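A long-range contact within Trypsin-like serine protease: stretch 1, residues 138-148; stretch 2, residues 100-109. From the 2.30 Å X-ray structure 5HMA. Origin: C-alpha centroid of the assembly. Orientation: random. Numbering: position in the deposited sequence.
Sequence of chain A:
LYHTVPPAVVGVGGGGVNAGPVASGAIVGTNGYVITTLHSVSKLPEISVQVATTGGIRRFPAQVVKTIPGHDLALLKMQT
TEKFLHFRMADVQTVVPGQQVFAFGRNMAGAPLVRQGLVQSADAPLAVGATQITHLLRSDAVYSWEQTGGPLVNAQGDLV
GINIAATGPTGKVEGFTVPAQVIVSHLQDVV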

# COMPACT_ATOMS: atom_id res chain seq x y z
N ARG A 138 2.26 11.45 -8.92
CA ARG A 138 3.68 11.08 -8.97
C ARG A 138 4.45 11.77 -7.87
O ARG A 138 4.25 12.96 -7.60
CB ARG A 138 4.29 11.44 -10.31
CG ARG A 138 3.74 10.60 -11.42
CD ARG A 138 4.54 10.81 -12.66
NE ARG A 138 5.87 10.24 -12.56
CZ ARG A 138 6.69 10.14 -13.59
NH1 ARG A 138 7.90 9.61 -13.45
NH2 ARG A 138 6.29 10.56 -14.78
N SER A 139 5.33 11.02 -7.22
CA SER A 139 6.21 11.60 -6.22
C SER A 139 7.53 10.84 -6.18
O SER A 139 7.60 9.65 -6.51
CB SER A 139 5.56 11.57 -4.84
OG SER A 139 5.87 10.35 -4.19
N ASP A 140 8.58 11.53 -5.77
CA ASP A 140 9.88 10.91 -5.64
C ASP A 140 10.06 10.26 -4.26
O ASP A 140 11.18 9.91 -3.89
CB ASP A 140 10.99 11.94 -5.90
CG ASP A 140 10.70 13.29 -5.26
OD1 ASP A 140 10.07 13.34 -4.19
OD2 ASP A 140 11.11 14.32 -5.84
N ALA A 141 8.97 10.09 -3.51
CA ALA A 141 9.05 9.40 -2.21
C ALA A 141 9.13 7.89 -2.40
O ALA A 141 9.55 7.16 -1.51
CB ALA A 141 7.86 9.75 -1.33
N VAL A 142 8.70 7.43 -3.57
CA VAL A 142 8.75 6.01 -3.91
C VAL A 142 10.04 5.71 -4.67
O VAL A 142 10.22 6.16 -5.81
CB VAL A 142 7.51 5.62 -4.73
CG1 VAL A 142 7.63 4.19 -5.25
CG2 VAL A 142 6.24 5.84 -3.88
N TYR A 143 10.95 4.97 -4.04
CA TYR A 143 12.27 4.71 -4.61
C TYR A 143 12.54 3.21 -4.80
O TYR A 143 13.49 2.83 -5.49
CB TYR A 143 13.36 5.33 -3.73
CG TYR A 143 13.58 4.59 -2.42
CD1 TYR A 143 12.71 4.76 -1.34
CD2 TYR A 143 14.65 3.72 -2.26
CE1 TYR A 143 12.90 4.07 -0.15
CE2 TYR A 143 14.85 3.03 -1.07
CZ TYR A 143 13.98 3.20 -0.02
OH TYR A 143 14.18 2.51 1.16
N SER A 144 11.72 2.35 -4.19
CA SER A 144 11.99 0.91 -4.21
C SER A 144 10.76 0.08 -4.56
O SER A 144 9.66 0.39 -4.13
CB SER A 144 12.53 0.46 -2.84
OG SER A 144 12.54 -0.97 -2.73
N TRP A 145 10.98 -0.99 -5.32
CA TRP A 145 9.92 -1.94 -5.62
C TRP A 145 9.24 -2.46 -4.35
O TRP A 145 8.06 -2.80 -4.37
CB TRP A 145 10.49 -3.11 -6.44
CG TRP A 145 11.46 -3.96 -5.69
CD1 TRP A 145 12.80 -3.76 -5.59
CD2 TRP A 145 11.16 -5.15 -4.95
NE1 TRP A 145 13.36 -4.76 -4.83
CE2 TRP A 145 12.38 -5.63 -4.43
CE3 TRP A 145 9.98 -5.86 -4.68
CZ2 TRP A 145 12.45 -6.78 -3.64
CZ3 TRP A 145 10.06 -7.00 -3.91
CH2 TRP A 145 11.28 -7.45 -3.40
N GLU A 146 9.96 -2.48 -3.23
CA GLU A 146 9.40 -2.98 -1.98
C GLU A 146 8.34 -2.07 -1.39
O GLU A 146 7.56 -2.49 -0.54
CB GLU A 146 10.51 -3.22 -0.97
CG GLU A 146 11.61 -4.08 -1.56
CD GLU A 146 12.56 -4.61 -0.51
OE1 GLU A 146 12.41 -5.79 -0.11
OE2 GLU A 146 13.46 -3.83 -0.10
N GLN A 147 8.30 -0.82 -1.84
CA GLN A 147 7.31 0.14 -1.33
C GLN A 147 5.97 -0.03 -2.03
O GLN A 147 4.96 0.54 -1.62
CB GLN A 147 7.79 1.58 -1.50
CG GLN A 147 8.93 1.98 -0.59
CD GLN A 147 9.52 3.31 -1.00
OE1 GLN A 147 10.01 3.45 -2.12
NE2 GLN A 147 9.47 4.30 -0.11
N THR A 148 5.98 -0.81 -3.10
CA THR A 148 4.76 -1.01 -3.89
C THR A 148 3.67 -1.60 -3.01
O THR A 148 3.93 -2.54 -2.25
CB THR A 148 5.05 -1.91 -5.10
OG1 THR A 148 5.82 -1.16 -6.05
CG2 THR A 148 3.77 -2.37 -5.75
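Stretch 2 (100-109) QVFAFGRNMA

How does the second stretch run relative to the first? Residues 100-106 form an extended strand, and from Asn 107 the chain continues as loop or turn. The first stretch starts at the end of a strand, Arg 138 and Ser 139, bends through a type I beta turn from Ser 139 to Val 142, and finishes with a 3-10 segment at 145-147. Contacts advance in the same overall sense along both chains: the CA atoms of Ala 141 and Ala 103 are 5.5 Å apart, and those of Glu 146 and Asn 107 are 5.8 Å apart. The advance is not strictly even, because Gln 147 falls back to Gly 105, where the two CA atoms are separated by 4.6 Å.

What does the turn offer to the start of the strand? Along the strand, Val 101 and Ala 103 point their side chains toward the first stretch, while Phe 102 and Phe 104 point away, the alternation expected of an extended chain. Ser 139 CB lies 4.1 Å from Val 101 CG2, and its hydroxyl serves the turn itself, with Ala 141 N donating to Ser 139 OG at 3.2 Å. Ala 141 then packs on both inward-facing residues: its CB is 4.4 Å from Val 101 CG2 and 3.8 Å from Ala 103 CB. Val 142 adds a further apolar contact, its CG2 being 4.0 Å from Ala 103 CB. Ala 103 is thus touched by consecutive residues of the turn, and Ala 103 CB is also 3.5 Å from Ala 141 O.

Where do Trp 145 and Glu 146 find their partners? They meet the chain beyond the strand. Met 108 CE approaches the edge of the indole, near the ring plane, at 4.3 Å from Trp 145 CH2. Glu 146 points toward the second stretch and reaches the backbone there: Met 108 N donates a weak hydrogen bond to Glu 146 OE1 at 3.2 Å, with an angle of 126°. The same carboxylate lies against Asn 107, with Glu 146 OE2 at 3.6 Å from Asn 107 CB.

How does Gln 147 tie the pieces together? Its side chain extends back across the loop that precedes it. Gln 147 OE1 accepts from Tyr 143 N at 2.6 Å and from Ser 144 N at 2.9 Å, while Gln 147 NE2 donates to Ala 141 O at 3.2 Å. That same NE2 also gives a weak hydrogen bond to Ala 103 O, at 3.4 Å, so one amide group both braces the loop and links it to the strand. Close backbone approach here coincides with Gly 105: an ideal CB on this residue would point toward the first stretch and lie a tight 3.2 Å from Gln 147 CA. A water joins the neighbouring carbonyls, donating to Phe 104 O at 2.6 Å and to Gln 147 O at 2.7 Å.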

# COMPACT_ATOMS: atom_id res chain seq x y z
N GLN A 100 4.73 17.96 0.65
CA GLN A 100 5.58 16.89 1.16
C GLN A 100 4.75 15.67 1.50
O GLN A 100 3.72 15.78 2.17
CB GLN A 100 6.35 17.36 2.38
CG GLN A 100 7.49 16.47 2.79
CD GLN A 100 8.22 17.03 3.99
OE1 GLN A 100 9.28 16.54 4.37
NE2 GLN A 100 7.65 18.06 4.60
N VAL A 101 5.20 14.50 1.05
CA VAL A 101 4.53 13.24 1.40
C VAL A 101 5.55 12.22 1.86
O VAL A 101 6.76 12.42 1.72
CB VAL A 101 3.70 12.69 0.23
CG1 VAL A 101 2.48 13.58 -0.00
CG2 VAL A 101 4.55 12.63 -1.04
N PHE A 102 5.07 11.11 2.42
CA PHE A 102 5.94 10.10 2.99
C PHE A 102 5.45 8.74 2.54
O PHE A 102 4.27 8.43 2.68
CB PHE A 102 5.97 10.19 4.52
CG PHE A 102 6.34 11.55 5.03
CD1 PHE A 102 5.40 12.58 5.04
CD2 PHE A 102 7.63 11.82 5.48
CE1 PHE A 102 5.74 13.86 5.49
CE2 PHE A 102 7.97 13.08 5.95
CZ PHE A 102 7.03 14.10 5.94
N ALA A 103 6.35 7.95 1.96
CA ALA A 103 5.98 6.64 1.45
C ALA A 103 6.55 5.57 2.36
O ALA A 103 7.76 5.51 2.57
CB ALA A 103 6.47 6.48 0.03
N PHE A 104 5.68 4.76 2.93
CA PHE A 104 6.09 3.73 3.89
C PHE A 104 5.98 2.34 3.26
O PHE A 104 5.10 2.10 2.43
CB PHE A 104 5.20 3.78 5.15
CG PHE A 104 5.49 4.93 6.08
CD1 PHE A 104 4.98 6.19 5.82
CD2 PHE A 104 6.23 4.73 7.24
CE1 PHE A 104 5.23 7.26 6.70
CE2 PHE A 104 6.48 5.78 8.12
CZ PHE A 104 5.98 7.05 7.85
N GLY A 105 6.85 1.43 3.68
CA GLY A 105 6.77 0.04 3.24
C GLY A 105 7.45 -0.89 4.24
O GLY A 105 7.91 -0.44 5.30
N ARG A 106 7.52 -2.18 3.92
CA ARG A 106 8.29 -3.12 4.71
C ARG A 106 9.10 -3.97 3.75
O ARG A 106 8.59 -4.42 2.71
CB ARG A 106 7.40 -4.01 5.61
CG ARG A 106 6.49 -3.21 6.56
CD ARG A 106 6.18 -3.95 7.86
NE ARG A 106 7.16 -3.65 8.90
CZ ARG A 106 7.01 -2.72 9.84
NH1 ARG A 106 5.93 -1.96 9.89
NH2 ARG A 106 7.96 -2.54 10.74
N ASN A 107 10.36 -4.19 4.09
CA ASN A 107 11.22 -4.94 3.21
C ASN A 107 11.04 -6.46 3.41
O ASN A 107 10.19 -6.91 4.18
CB ASN A 107 12.68 -4.51 3.39
CG ASN A 107 13.25 -4.86 4.75
OD1 ASN A 107 12.69 -5.67 5.50
ND2 ASN A 107 14.39 -4.26 5.08
N MET A 108 11.87 -7.23 2.72
CA MET A 108 11.76 -8.68 2.67
C MET A 108 12.05 -9.32 4.03
O MET A 108 11.75 -10.50 4.24
CB MET A 108 12.72 -9.22 1.60
CG MET A 108 12.49 -10.65 1.18
SD MET A 108 12.47 -10.79 -0.61
CE MET A 108 13.98 -9.91 -1.05
N ALA A 109 12.63 -8.55 4.95
CA ALA A 109 12.91 -9.05 6.30
C ALA A 109 11.91 -8.52 7.34
O ALA A 109 12.03 -8.83 8.52
CB ALA A 109 14.33 -8.67 6.72
O HOH W 1 4.86 2.77 -0.12